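Local coordinates for uric acid degradation bifunctional protein PucL (Bacillus subtilis, PDB 6A4M), which probably oxidises uric acid as a urate oxidase and, as a bifunctional enzyme, probably also decarboxylates a later intermediate of urate breakdown, at residues 1-5 with 42-46; 12-18 with 31-37; 108-113 with 138-142; 192-198 with 264-270; 259-263 with 298-302. All blocks are in the same frame, centred on the assembly; numbering follows the deposited sequence.

Contact 1: 1-5 with 42-46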
# COMPACT_ATOMS: atom_id res chain seq x y z
N MET A 1 27.47 3.22 5.99
CA MET A 1 27.50 2.30 7.17
C MET A 1 26.19 2.34 7.96
O MET A 1 25.73 3.42 8.34
CB MET A 1 28.67 2.65 8.10
CG MET A 1 28.95 1.60 9.17
SD MET A 1 30.04 2.22 10.47
CE MET A 1 30.33 0.70 11.40
N SER A 2 25.61 1.17 8.22
CA SER A 2 24.35 1.06 8.96
C SER A 2 24.12 -0.34 9.53
O SER A 2 24.85 -1.28 9.22
CB SER A 2 23.17 1.45 8.07
OG SER A 2 23.03 0.57 6.97
N TYR A 3 23.11 -0.45 10.39
CA TYR A 3 22.71 -1.72 10.97
C TYR A 3 21.28 -1.65 11.51
O TYR A 3 20.69 -0.58 11.59
CB TYR A 3 23.68 -2.14 12.09
CG TYR A 3 23.64 -1.23 13.30
CD1 TYR A 3 24.20 0.05 13.26
CD2 TYR A 3 23.03 -1.64 14.49
CE1 TYR A 3 24.16 0.89 14.36
CE2 TYR A 3 22.99 -0.81 15.60
CZ TYR A 3 23.56 0.45 15.53
OH TYR A 3 23.52 1.29 16.62
N GLY A 4 20.73 -2.81 11.87
CA GLY A 4 19.40 -2.85 12.45
C GLY A 4 18.76 -4.21 12.47
O GLY A 4 19.46 -5.22 12.49
N LYS A 5 17.43 -4.23 12.47
CA LYS A 5 16.64 -5.45 12.60
C LYS A 5 15.65 -5.57 11.45
O LYS A 5 14.99 -4.59 11.09
CB LYS A 5 15.87 -5.45 13.93
CG LYS A 5 15.57 -6.83 14.47
CD LYS A 5 16.80 -7.43 15.13
CE LYS A 5 16.53 -8.73 15.85
NZ LYS A 5 17.78 -9.19 16.53
N THR A 42 10.98 -3.39 9.08
CA THR A 42 12.42 -3.41 8.87
C THR A 42 12.95 -2.08 9.42
O THR A 42 12.40 -1.01 9.11
CB THR A 42 12.78 -3.53 7.38
OG1 THR A 42 12.09 -4.65 6.81
CG2 THR A 42 14.29 -3.71 7.19
N CYS A 43 14.00 -2.14 10.25
CA CYS A 43 14.58 -0.95 10.87
C CYS A 43 16.08 -0.89 10.59
O CYS A 43 16.80 -1.86 10.81
CB CYS A 43 14.34 -0.97 12.38
SG CYS A 43 14.88 0.53 13.21
N GLU A 44 16.54 0.27 10.09
CA GLU A 44 17.93 0.48 9.69
C GLU A 44 18.39 1.83 10.24
O GLU A 44 17.79 2.85 9.92
CB GLU A 44 18.03 0.47 8.16
CG GLU A 44 19.46 0.47 7.62
CD GLU A 44 19.53 0.51 6.10
OE1 GLU A 44 18.48 0.62 5.44
OE2 GLU A 44 20.66 0.43 5.57
N ILE A 45 19.47 1.83 11.03
CA ILE A 45 19.99 3.06 11.63
C ILE A 45 21.45 3.30 11.24
O ILE A 45 22.24 2.35 11.19
CB ILE A 45 19.79 3.08 13.17
CG1 ILE A 45 20.60 1.98 13.88
CG2 ILE A 45 18.30 2.94 13.50
CD1 ILE A 45 20.51 2.01 15.39
N GLY A 46 21.79 4.55 10.95
CA GLY A 46 23.14 4.94 10.54
C GLY A 46 24.00 5.38 11.71
O GLY A 46 23.61 6.26 12.48

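Contact 2: 12-18 with 31-37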
# COMPACT_ATOMS: atom_id res chain seq x y z
N ARG A 12 -1.23 -6.06 16.26
CA ARG A 12 -1.94 -5.27 17.26
C ARG A 12 -3.44 -5.49 17.12
O ARG A 12 -4.01 -5.26 16.05
CB ARG A 12 -1.60 -3.78 17.06
CG ARG A 12 -2.41 -2.77 17.86
CD ARG A 12 -2.14 -2.82 19.35
NE ARG A 12 -3.16 -2.07 20.09
CZ ARG A 12 -3.19 -0.75 20.28
NH1 ARG A 12 -2.23 0.05 19.81
NH2 ARG A 12 -4.19 -0.21 20.97
N THR A 13 -4.08 -5.96 18.20
CA THR A 13 -5.54 -5.99 18.27
C THR A 13 -6.08 -4.66 18.78
O THR A 13 -5.42 -3.96 19.56
CB THR A 13 -6.05 -7.13 19.18
OG1 THR A 13 -5.40 -7.08 20.45
CG2 THR A 13 -5.81 -8.49 18.53
N TYR A 14 -7.27 -4.31 18.32
CA TYR A 14 -8.00 -3.10 18.74
C TYR A 14 -7.19 -1.81 18.72
O TYR A 14 -7.16 -1.05 19.69
CB TYR A 14 -8.65 -3.34 20.11
CG TYR A 14 -9.58 -4.52 20.08
CD1 TYR A 14 -10.79 -4.45 19.40
CD2 TYR A 14 -9.23 -5.73 20.68
CE1 TYR A 14 -11.65 -5.54 19.34
CE2 TYR A 14 -10.08 -6.83 20.62
CZ TYR A 14 -11.28 -6.73 19.95
OH TYR A 14 -12.14 -7.81 19.88
N LEU A 15 -6.54 -1.56 17.58
CA LEU A 15 -5.94 -0.25 17.29
C LEU A 15 -7.08 0.75 17.06
O LEU A 15 -8.20 0.35 16.72
CB LEU A 15 -5.04 -0.35 16.05
CG LEU A 15 -4.16 0.84 15.66
CD1 LEU A 15 -2.94 0.93 16.56
CD2 LEU A 15 -3.74 0.75 14.20
N LYS A 16 -6.81 2.03 17.28
CA LYS A 16 -7.83 3.07 17.09
C LYS A 16 -8.39 3.01 15.67
O LYS A 16 -7.61 3.01 14.71
CB LYS A 16 -7.25 4.46 17.37
CG LYS A 16 -8.32 5.53 17.56
CD LYS A 16 -7.75 6.93 17.42
CE LYS A 16 -8.81 7.99 17.70
NZ LYS A 16 -8.55 9.26 16.97
N PRO A 17 -9.73 2.92 15.51
CA PRO A 17 -10.30 2.84 14.16
C PRO A 17 -10.03 4.07 13.30
O PRO A 17 -10.05 5.19 13.81
CB PRO A 17 -11.81 2.71 14.41
CG PRO A 17 -11.94 2.21 15.81
CD PRO A 17 -10.76 2.75 16.55
N LEU A 18 -9.77 3.86 12.01
CA LEU A 18 -9.67 4.96 11.04
C LEU A 18 -11.09 5.31 10.59
O LEU A 18 -11.73 4.52 9.89
CB LEU A 18 -8.80 4.56 9.84
CG LEU A 18 -8.64 5.55 8.68
CD1 LEU A 18 -8.16 6.92 9.15
CD2 LEU A 18 -7.69 4.98 7.64
N GLY A 31 -13.28 3.81 5.66
CA GLY A 31 -12.49 3.70 6.89
C GLY A 31 -12.07 2.28 7.18
O GLY A 31 -12.34 1.36 6.40
N ARG A 32 -11.40 2.10 8.32
CA ARG A 32 -10.92 0.80 8.79
C ARG A 32 -11.28 0.63 10.26
O ARG A 32 -10.98 1.51 11.07
CB ARG A 32 -9.39 0.70 8.65
CG ARG A 32 -8.84 0.82 7.24
CD ARG A 32 -7.33 1.02 7.26
NE ARG A 32 -6.78 1.39 5.96
CZ ARG A 32 -5.58 1.95 5.74
NH1 ARG A 32 -4.76 2.25 6.75
NH2 ARG A 32 -5.21 2.24 4.50
N ASP A 33 -11.92 -0.48 10.60
CA ASP A 33 -12.20 -0.80 12.01
C ASP A 33 -10.92 -1.05 12.82
O ASP A 33 -10.91 -0.79 14.02
CB ASP A 33 -13.14 -2.01 12.12
CG ASP A 33 -14.59 -1.69 11.74
OD1 ASP A 33 -14.96 -0.49 11.64
OD2 ASP A 33 -15.38 -2.64 11.54
N ASN A 34 -9.86 -1.53 12.16
CA ASN A 34 -8.56 -1.80 12.79
C ASN A 34 -8.66 -2.77 13.99
O ASN A 34 -7.92 -2.66 14.96
CB ASN A 34 -7.85 -0.49 13.19
CG ASN A 34 -7.22 0.25 12.01
OD1 ASN A 34 -7.01 -0.32 10.93
ND2 ASN A 34 -6.89 1.52 12.23
N THR A 35 -9.58 -3.73 13.89
CA THR A 35 -9.80 -4.73 14.94
C THR A 35 -8.57 -5.62 15.12
O THR A 35 -8.22 -5.98 16.24
CB THR A 35 -11.01 -5.62 14.63
OG1 THR A 35 -12.16 -4.79 14.39
CG2 THR A 35 -11.31 -6.58 15.77
N VAL A 36 -7.94 -5.99 14.01
CA VAL A 36 -6.64 -6.65 14.03
C VAL A 36 -5.79 -6.09 12.88
O VAL A 36 -6.25 -5.95 11.75
CB VAL A 36 -6.77 -8.20 13.97
CG1 VAL A 36 -7.58 -8.66 12.76
CG2 VAL A 36 -5.40 -8.86 13.99
N VAL A 37 -4.55 -5.75 13.23
CA VAL A 37 -3.61 -5.12 12.32
C VAL A 37 -2.29 -5.87 12.45
O VAL A 37 -1.86 -6.19 13.56
CB VAL A 37 -3.42 -3.63 12.67
CG1 VAL A 37 -2.29 -2.99 11.86
CG2 VAL A 37 -4.73 -2.87 12.45

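Contact 3: 108-113 with 138-142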
# COMPACT_ATOMS: atom_id res chain seq x y z
N THR A 108 10.75 0.70 7.30
CA THR A 108 9.87 0.11 6.30
C THR A 108 8.78 -0.66 7.05
O THR A 108 9.09 -1.44 7.95
CB THR A 108 10.64 -0.87 5.41
OG1 THR A 108 11.75 -0.19 4.81
CG2 THR A 108 9.76 -1.44 4.31
N GLY A 109 7.53 -0.46 6.65
CA GLY A 109 6.38 -1.12 7.28
C GLY A 109 5.51 -1.80 6.25
O GLY A 109 4.82 -1.12 5.50
N GLU A 110 5.54 -3.13 6.22
CA GLU A 110 4.73 -3.93 5.29
C GLU A 110 3.48 -4.46 5.97
O GLU A 110 3.56 -5.26 6.89
CB GLU A 110 5.53 -5.12 4.75
CG GLU A 110 6.08 -4.94 3.34
CD GLU A 110 6.36 -6.27 2.67
OE1 GLU A 110 5.39 -6.99 2.33
OE2 GLU A 110 7.56 -6.59 2.47
N ASP A 111 2.32 -4.05 5.46
CA ASP A 111 1.03 -4.46 6.01
C ASP A 111 0.80 -5.95 5.80
O ASP A 111 1.11 -6.49 4.74
CB ASP A 111 -0.11 -3.67 5.35
CG ASP A 111 -1.49 -4.03 5.88
OD1 ASP A 111 -1.63 -4.23 7.11
OD2 ASP A 111 -2.45 -4.10 5.08
N ILE A 112 0.30 -6.61 6.83
CA ILE A 112 -0.22 -7.97 6.73
C ILE A 112 -1.74 -7.79 6.71
O ILE A 112 -2.35 -7.63 7.77
CB ILE A 112 0.24 -8.86 7.90
CG1 ILE A 112 1.76 -9.04 7.85
CG2 ILE A 112 -0.45 -10.21 7.86
CD1 ILE A 112 2.37 -9.57 9.13
N PRO A 113 -2.36 -7.80 5.51
CA PRO A 113 -3.77 -7.43 5.43
C PRO A 113 -4.70 -8.48 6.01
O PRO A 113 -4.51 -9.68 5.76
CB PRO A 113 -4.03 -7.26 3.92
CG PRO A 113 -2.83 -7.80 3.22
CD PRO A 113 -1.87 -8.33 4.23
N GLU A 138 -2.69 -8.36 -2.82
CA GLU A 138 -2.03 -7.06 -2.67
C GLU A 138 -1.99 -6.56 -1.22
O GLU A 138 -2.85 -6.91 -0.41
CB GLU A 138 -2.67 -5.99 -3.59
CG GLU A 138 -4.08 -5.53 -3.24
CD GLU A 138 -5.19 -6.35 -3.86
OE1 GLU A 138 -4.95 -7.52 -4.23
OE2 GLU A 138 -6.31 -5.82 -3.98
N ARG A 139 -0.98 -5.76 -0.92
CA ARG A 139 -0.71 -5.31 0.45
C ARG A 139 -0.03 -3.95 0.42
O ARG A 139 0.82 -3.69 -0.44
CB ARG A 139 0.19 -6.32 1.17
CG ARG A 139 1.47 -6.66 0.42
CD ARG A 139 2.09 -7.97 0.88
NE ARG A 139 3.04 -8.47 -0.12
CZ ARG A 139 2.74 -9.22 -1.18
NH1 ARG A 139 1.49 -9.61 -1.44
NH2 ARG A 139 3.72 -9.59 -2.01
N SER A 140 -0.41 -3.08 1.35
CA SER A 140 0.21 -1.76 1.44
C SER A 140 1.59 -1.87 2.08
O SER A 140 1.87 -2.80 2.84
CB SER A 140 -0.68 -0.77 2.20
OG SER A 140 -0.83 -1.13 3.55
N ARG A 141 2.46 -0.93 1.72
CA ARG A 141 3.77 -0.79 2.35
C ARG A 141 4.07 0.70 2.48
O ARG A 141 3.71 1.48 1.61
CB ARG A 141 4.86 -1.48 1.52
CG ARG A 141 6.21 -1.57 2.22
CD ARG A 141 7.25 -2.29 1.37
NE ARG A 141 7.84 -1.39 0.37
CZ ARG A 141 9.14 -1.12 0.20
NH1 ARG A 141 10.08 -1.68 0.94
NH2 ARG A 141 9.50 -0.26 -0.75
N SER A 142 4.73 1.07 3.58
CA SER A 142 5.16 2.45 3.82
C SER A 142 6.64 2.49 4.16
O SER A 142 7.14 1.66 4.92
CB SER A 142 4.34 3.07 4.94
OG SER A 142 2.97 3.16 4.57
O HOH W 1 -3.04 -3.75 2.51

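Contact 4: 192-198 with 264-270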
# COMPACT_ATOMS: atom_id res chain seq x y z
N ARG A 192 -5.68 -10.46 -27.06
CA ARG A 192 -5.14 -11.28 -25.98
C ARG A 192 -5.34 -10.53 -24.65
O ARG A 192 -5.09 -9.32 -24.58
CB ARG A 192 -3.66 -11.58 -26.25
CG ARG A 192 -3.16 -12.91 -25.68
CD ARG A 192 -2.08 -13.59 -26.53
NE ARG A 192 -0.72 -13.36 -26.05
CZ ARG A 192 0.04 -12.29 -26.30
NH1 ARG A 192 -0.41 -11.27 -27.03
NH2 ARG A 192 1.27 -12.23 -25.79
N PRO A 193 -5.78 -11.24 -23.59
CA PRO A 193 -6.12 -10.56 -22.33
C PRO A 193 -4.89 -10.06 -21.57
O PRO A 193 -4.01 -10.85 -21.25
CB PRO A 193 -6.85 -11.64 -21.53
CG PRO A 193 -6.28 -12.91 -22.03
CD PRO A 193 -5.98 -12.69 -23.48
N LEU A 194 -4.86 -8.76 -21.29
CA LEU A 194 -3.69 -8.11 -20.68
C LEU A 194 -3.64 -8.41 -19.18
O LEU A 194 -4.57 -8.07 -18.45
CB LEU A 194 -3.75 -6.60 -20.92
CG LEU A 194 -2.66 -5.70 -20.33
CD1 LEU A 194 -1.27 -6.19 -20.69
CD2 LEU A 194 -2.87 -4.27 -20.81
N PHE A 195 -2.55 -9.05 -18.75
CA PHE A 195 -2.34 -9.42 -17.34
C PHE A 195 -1.14 -8.64 -16.82
O PHE A 195 -0.00 -8.91 -17.22
CB PHE A 195 -2.12 -10.94 -17.23
CG PHE A 195 -2.08 -11.49 -15.81
CD1 PHE A 195 -2.55 -10.78 -14.70
CD2 PHE A 195 -1.60 -12.79 -15.60
CE1 PHE A 195 -2.51 -11.33 -13.42
CE2 PHE A 195 -1.57 -13.34 -14.32
CZ PHE A 195 -2.02 -12.61 -13.23
N VAL A 196 -1.39 -7.67 -15.93
CA VAL A 196 -0.33 -6.83 -15.35
C VAL A 196 -0.21 -6.98 -13.83
O VAL A 196 -1.22 -7.12 -13.13
CB VAL A 196 -0.47 -5.33 -15.70
CG1 VAL A 196 -0.45 -5.14 -17.21
CG2 VAL A 196 -1.73 -4.70 -15.10
N TYR A 197 1.03 -6.96 -13.36
CA TYR A 197 1.35 -6.79 -11.94
C TYR A 197 1.68 -5.32 -11.75
O TYR A 197 2.44 -4.76 -12.55
CB TYR A 197 2.57 -7.62 -11.53
CG TYR A 197 2.46 -9.13 -11.55
CD1 TYR A 197 1.37 -9.80 -12.13
CD2 TYR A 197 3.49 -9.90 -11.02
CE1 TYR A 197 1.31 -11.20 -12.13
CE2 TYR A 197 3.44 -11.29 -11.03
CZ TYR A 197 2.35 -11.93 -11.58
OH TYR A 197 2.31 -13.31 -11.58
N LEU A 198 1.14 -4.69 -10.71
CA LEU A 198 1.35 -3.27 -10.46
C LEU A 198 1.74 -3.00 -9.01
O LEU A 198 1.03 -3.39 -8.10
CB LEU A 198 0.07 -2.48 -10.77
CG LEU A 198 -0.29 -2.28 -12.25
CD1 LEU A 198 -1.69 -1.70 -12.38
CD2 LEU A 198 0.73 -1.39 -12.95
N GLN A 264 5.67 0.68 -10.70
CA GLN A 264 6.50 -0.41 -11.21
C GLN A 264 5.52 -1.46 -11.72
O GLN A 264 4.77 -2.04 -10.94
CB GLN A 264 7.42 -0.97 -10.12
CG GLN A 264 8.56 -0.03 -9.75
CD GLN A 264 9.65 -0.68 -8.91
OE1 GLN A 264 9.40 -1.66 -8.20
NE2 GLN A 264 10.86 -0.13 -8.98
N SER A 265 5.51 -1.66 -13.04
CA SER A 265 4.56 -2.57 -13.69
C SER A 265 5.29 -3.79 -14.26
O SER A 265 6.46 -3.69 -14.61
CB SER A 265 3.82 -1.84 -14.81
OG SER A 265 4.68 -1.63 -15.92
N GLN A 266 4.60 -4.93 -14.34
CA GLN A 266 5.12 -6.12 -15.03
C GLN A 266 4.06 -6.76 -15.92
O GLN A 266 2.93 -6.95 -15.50
CB GLN A 266 5.61 -7.17 -14.03
CG GLN A 266 6.80 -6.76 -13.19
CD GLN A 266 7.25 -7.87 -12.24
OE1 GLN A 266 6.56 -8.87 -12.06
NE2 GLN A 266 8.42 -7.69 -11.64
N ASN A 267 4.46 -7.12 -17.15
CA ASN A 267 3.57 -7.77 -18.12
C ASN A 267 3.72 -9.29 -18.02
O ASN A 267 4.80 -9.82 -18.26
CB ASN A 267 3.92 -7.30 -19.54
CG ASN A 267 2.89 -7.73 -20.58
OD1 ASN A 267 2.08 -8.63 -20.36
ND2 ASN A 267 2.94 -7.09 -21.74
N HIS A 268 2.62 -9.97 -17.68
CA HIS A 268 2.60 -11.43 -17.55
C HIS A 268 1.46 -12.03 -18.36
O HIS A 268 0.80 -12.98 -17.92
CB HIS A 268 2.48 -11.83 -16.07
CG HIS A 268 3.66 -11.45 -15.24
ND1 HIS A 268 4.76 -12.27 -15.10
CD2 HIS A 268 3.92 -10.34 -14.51
CE1 HIS A 268 5.65 -11.68 -14.31
NE2 HIS A 268 5.16 -10.51 -13.94
N THR A 269 1.24 -11.49 -19.56
CA THR A 269 0.18 -11.94 -20.46
C THR A 269 0.43 -13.38 -20.94
O THR A 269 1.57 -13.76 -21.25
CB THR A 269 0.04 -10.99 -21.67
OG1 THR A 269 -0.25 -9.67 -21.20
CG2 THR A 269 -1.07 -11.45 -22.62
N TRP A 270 -0.64 -14.17 -21.00
CA TRP A 270 -0.56 -15.61 -21.30
C TRP A 270 -0.32 -15.88 -22.78
O TRP A 270 -0.55 -15.01 -23.62
CB TRP A 270 -1.84 -16.32 -20.87
CG TRP A 270 -2.18 -16.16 -19.42
CD1 TRP A 270 -1.32 -16.25 -18.36
CD2 TRP A 270 -3.47 -15.87 -18.87
NE1 TRP A 270 -2.00 -16.04 -17.18
CE2 TRP A 270 -3.32 -15.81 -17.47
CE3 TRP A 270 -4.74 -15.67 -19.43
CZ2 TRP A 270 -4.40 -15.54 -16.61
CZ3 TRP A 270 -5.81 -15.41 -18.58
CH2 TRP A 270 -5.63 -15.35 -17.18

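Contact 5: 259-263 with 298-302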
# COMPACT_ATOMS: atom_id res chain seq x y z
N THR A 259 1.81 14.84 -4.57
CA THR A 259 2.72 15.50 -5.51
C THR A 259 2.94 14.65 -6.76
O THR A 259 2.93 15.17 -7.88
CB THR A 259 4.08 15.77 -4.85
OG1 THR A 259 3.88 16.56 -3.66
CG2 THR A 259 5.02 16.52 -5.80
N ASP A 260 3.15 13.35 -6.57
CA ASP A 260 3.41 12.43 -7.67
C ASP A 260 3.02 10.99 -7.31
O ASP A 260 2.91 10.64 -6.13
CB ASP A 260 4.88 12.49 -8.09
CG ASP A 260 5.84 12.42 -6.90
OD1 ASP A 260 5.85 11.39 -6.19
OD2 ASP A 260 6.58 13.40 -6.69
N VAL A 261 2.81 10.18 -8.35
CA VAL A 261 2.45 8.77 -8.22
C VAL A 261 3.40 7.96 -9.10
O VAL A 261 3.47 8.19 -10.30
CB VAL A 261 0.99 8.52 -8.67
CG1 VAL A 261 0.53 7.11 -8.31
CG2 VAL A 261 0.05 9.55 -8.05
N SER A 262 4.13 7.02 -8.50
CA SER A 262 5.08 6.16 -9.23
C SER A 262 4.51 4.77 -9.45
O SER A 262 3.65 4.31 -8.71
CB SER A 262 6.41 6.08 -8.51
OG SER A 262 6.98 7.36 -8.37
N PHE A 263 5.01 4.11 -10.49
CA PHE A 263 4.52 2.80 -10.92
C PHE A 263 5.69 1.89 -11.24
O PHE A 263 6.61 2.30 -11.94
CB PHE A 263 3.66 2.95 -12.18
CG PHE A 263 2.38 3.70 -11.96
CD1 PHE A 263 2.35 5.09 -12.01
CD2 PHE A 263 1.19 3.02 -11.71
CE1 PHE A 263 1.16 5.79 -11.80
CE2 PHE A 263 0.00 3.71 -11.51
CZ PHE A 263 -0.01 5.09 -11.55
N THR A 298 6.78 7.67 -13.28
CA THR A 298 6.09 8.48 -12.28
C THR A 298 5.33 9.60 -12.97
O THR A 298 5.89 10.33 -13.78
CB THR A 298 7.05 9.05 -11.20
OG1 THR A 298 7.44 10.39 -11.53
CG2 THR A 298 8.30 8.17 -11.01
N VAL A 299 4.04 9.72 -12.65
CA VAL A 299 3.19 10.82 -13.11
C VAL A 299 3.25 11.90 -12.04
O VAL A 299 2.85 11.67 -10.89
CB VAL A 299 1.73 10.36 -13.32
CG1 VAL A 299 0.88 11.50 -13.88
CG2 VAL A 299 1.67 9.15 -14.24
N THR A 300 3.76 13.08 -12.40
CA THR A 300 3.89 14.21 -11.48
C THR A 300 2.68 15.15 -11.57
O THR A 300 1.78 14.93 -12.38
CB THR A 300 5.22 14.98 -11.71
OG1 THR A 300 5.50 15.80 -10.57
CG2 THR A 300 5.18 15.85 -12.96
N ARG A 301 2.67 16.19 -10.74
CA ARG A 301 1.57 17.16 -10.68
C ARG A 301 1.39 17.91 -12.00
O ARG A 301 0.27 18.02 -12.51
CB ARG A 301 1.78 18.17 -9.54
CG ARG A 301 0.50 18.86 -9.08
CD ARG A 301 -0.32 17.96 -8.16
NE ARG A 301 -1.75 17.98 -8.49
CZ ARG A 301 -2.65 17.11 -8.03
NH1 ARG A 301 -2.32 16.13 -7.20
NH2 ARG A 301 -3.92 17.24 -8.42
N GLU A 302 2.49 18.43 -12.54
CA GLU A 302 2.51 19.11 -13.84
C GLU A 302 1.91 18.30 -14.99
O GLU A 302 1.24 18.86 -15.86
CB GLU A 302 3.94 19.52 -14.20

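Contact 1: 1-5 with 42-46
Ile-45 N gives its hydrogen to Tyr-3 O across 2.8 Å in an almost straight line, N-H...O 178°. The return bond, Tyr-3 N to Ile-45 O, is 3.0 Å long, which makes this an antiparallel hydrogen-bonded pair. Two residues further, Lys-5 and Cys-43 form a second such pair, with Cys-43 N 2.8 Å from Lys-5 O. On the face shared by Tyr-3 and Ile-45, the isoleucine CG1 stands over one face of the phenol ring, 3.9 Å from its centroid and 18° off the normal, a CH-pi contact. CG1 reaches that place because it is turned between the backbone N and the carbonyl carbon (chi1 65°), while CD1 lies near CZ and OH of Tyr-3. The pairing joins the first two strands, 3-13 and 36-45, of the antiparallel T-fold sheet expected of a urate oxidase, and Met-68 of helix 64-78 touches both Tyr-3 and Ile-45. An alanine in place of Ile-45 removes CG1 and CD1, and would probably leave that face of the Tyr-3 ring without its CH-pi partner and the ring freer to turn. Just before the strand begins, Ser-2 OG donates to the anti lone pair of Glu-44 OE2 at 2.8 Å; the Glu-44 chain, extended beyond CG, carries the carboxylate to the serine.

Contact 2: 12-18 with 31-37
Arg-12 and Val-37 close an antiparallel hydrogen-bonded pair, with Arg-12 N 2.8 Å from Val-37 O, and a single bridge between Leu-18 and Arg-32 forms after the register has slipped by one residue. The irregular part between them has its own bonds. Tyr-14 N reaches Thr-35 O at 2.8 Å, approaching from above the carbonyl plane, and Leu-15 N makes a weak bond to Asn-34 O. Tyr-14 and Asn-34 both have positive phi (49° and 56°), consistent with the chain bending away from a regular ladder. Asn-34 then links the two loops with its side chain: ND2 donates to Lys-16 O at 3.0 Å, nearly straight and with the acceptor in the amide plane, and also bonds Thr-82 O. Its CB and amide pack against Leu-15, whose CD2 lies 4.1 Å from Val-37 CG2. Tyr-14 runs beside Thr-35, ring CE1 against methyl CG2 at 3.7 Å. At the other end, Leu-18 CD2 sits over one face of the Arg-32 guanidinium, 3.8 Å above its plane and offset toward the rim. This is the irregular end of the hairpin of strands 3-13 and 36-45. Arg-32 forms a salt bridge to Glu-222 of helix 221-233 and a hydrogen bond to Tyr-218 OH, Arg-12 NH1 bonds Leu-76 O in helix 64-78, and Phe-132 of strand 131-134 touches Thr-35 and Val-36.

Contact 3: 108-113 with 138-142
Gly-109 and Ser-142 are an antiparallel hydrogen-bonded pair in the probable T-fold sheet, joining strand 104-121 to strand 139-148. Gly-109 N donates to Ser-142 O at 2.8 Å and Ser-142 N answers to Gly-109 O at 2.9 Å, so all four of these backbone groups are satisfied. Two residues further on, past the non-hydrogen-bonded pair of Glu-110 with Arg-141, Asp-111 N gives a 2.9 Å bond to Ser-140 O, but the ladder is not completed in the reverse direction. A water takes over: it accepts from Ser-140 N at 3.0 Å and donates to Asp-111 OD2 at 2.7 Å. The aspartate reaches it with CG anti to the backbone N (chi1 -179°). Three polar side chains find firmer partners across the other edge of strand 139-148, in strand 153-169: Arg-141 NE bridges Glu-161, Arg-139 NH2 bridges Asp-164, and Ser-142 OG bonds Ser-160 OG. Glu-138 OE2 has its salt bridge with Arg-225. Within the pair, Glu-110 OE1 lies at the edge of the Arg-139 guanidinium, in its plane, but at 3.7 Å from NE the salt bridge is long; the carboxylate and guanidinium planes are 31° apart. The stem of Glu-110 instead rests on Arg-141, CG to CD 3.5 Å. Arg-141, bent at chi3 (81°), brings its NH1 to 3.4 Å from Thr-108 CG2.

Contact 4: 192-198 with 264-270
Trp-270, Phe-195 and Tyr-197 bury more surface than the other residues here; Tyr-197 stacks on His-268, while Phe-195 and Trp-270 meet each other. The Tyr-197 stack is face to face, ring centroids 3.8 Å apart and planes 26° from parallel, with His-268 CD2 over the middle of the phenol ring. The imidazole is fixed in rotation by its NE2, which donates to Gln-266 OE1 at 2.9 Å with the acceptor in the ring plane, and the ring of Tyr-292 also meets it. A leucine in place of Tyr-197 lacks the flat ring, and would probably leave one face of the imidazole without its stacking partner. Phe-195 approaches the Trp-270 indole obliquely, planes at 58°, with Phe-195 CD2 3.9 Å from Trp-270 CE2. The Phe-195 carbonyl O accepts from His-268 N at 2.9 Å, whereas its own N has a weak bond to Thr-269 OG1. That hydroxyl is held by Asn-267 OD1 at 2.7 Å, and the same oxygen takes Thr-269 N, an Asx turn that follows the regular ladder of Tyr-197 with Gln-266. The carbonyl O of Trp-270 accepts from Arg-192 NE at 2.9 Å, and Thr-269 CG2 lies over a face of that guanidinium. The pair joins strands 194-204 and 258-267 of the probable T-fold sheet. Helix 240-254 packs on Val-196, Leu-198, Ser-265 and Asn-267, strand 153-169 borders strand 194-204 on its other edge, and Tyr-285 of strand 284-286 touches Arg-192, Pro-193 and Trp-270.

Contact 5: 259-263 with 298-302
Strand 293-300, the last along the chain of a sheet consistent with the T-fold of urate oxidases, is joined here to strand 258-267 by a short antiparallel ladder just past the corner that the chain turns at Thr-259. The evidence is the Val-261 and Val-299 hydrogen-bonded pair: Val-261 N donates to Val-299 O at 2.9 Å (N-H...O 166°), and Val-299 N returns the bond to Val-261 O, also at 2.9 Å. Ser-262 faces Thr-298 in the next, non-hydrogen-bonded pair, with CA atoms 4.0 Å apart. Weaker CA-H...O contacts flank the two bonds, Thr-298 CA to Val-261 O at 3.3 Å and Asp-260 CA to Val-299 O at 3.4 Å. Val-261 and Val-299 share the apolar face, and helix 240-254 packs there: Ile-251 and Leu-252 on Val-261, Ile-244 and Ile-247 on Phe-263. Arg-301 comes next, its bent chain sending NH2 to Leu-252 O of that helix and NH1 to Leu-258 O, linking the chain after Thr-300 to the helix. Phe-263, with CG anti to its carbonyl carbon (chi1 -67°), swings its ring obliquely to Val-299, where CE1 meets the methyl CG2 at 4.2 Å.

All five contacts involve antiparallel pairing within one sheet, though contact 2 is largely loop. Contacts 1, 2 and 3 are surface pairings; contacts 4 and 5 are partly buried, each with residues against helix 240-254. Contacts 1 and 2 hold the same two strands, 3-13 and 36-45, at opposite ends, about 28 Å between centres: contact 1 is a regular ladder, contact 2 two short ladders joined by loops, richer in side-chain polar bonds. Contact 3 borders contact 1, Thr-42 N being 2.9 Å from Thr-108 O, and its arginines have salt-bridge partners in strand 153-169. Contacts 4 and 5 share strand 258-267, but aromatic stacking and a turn mark one, valines and phenylalanine the other.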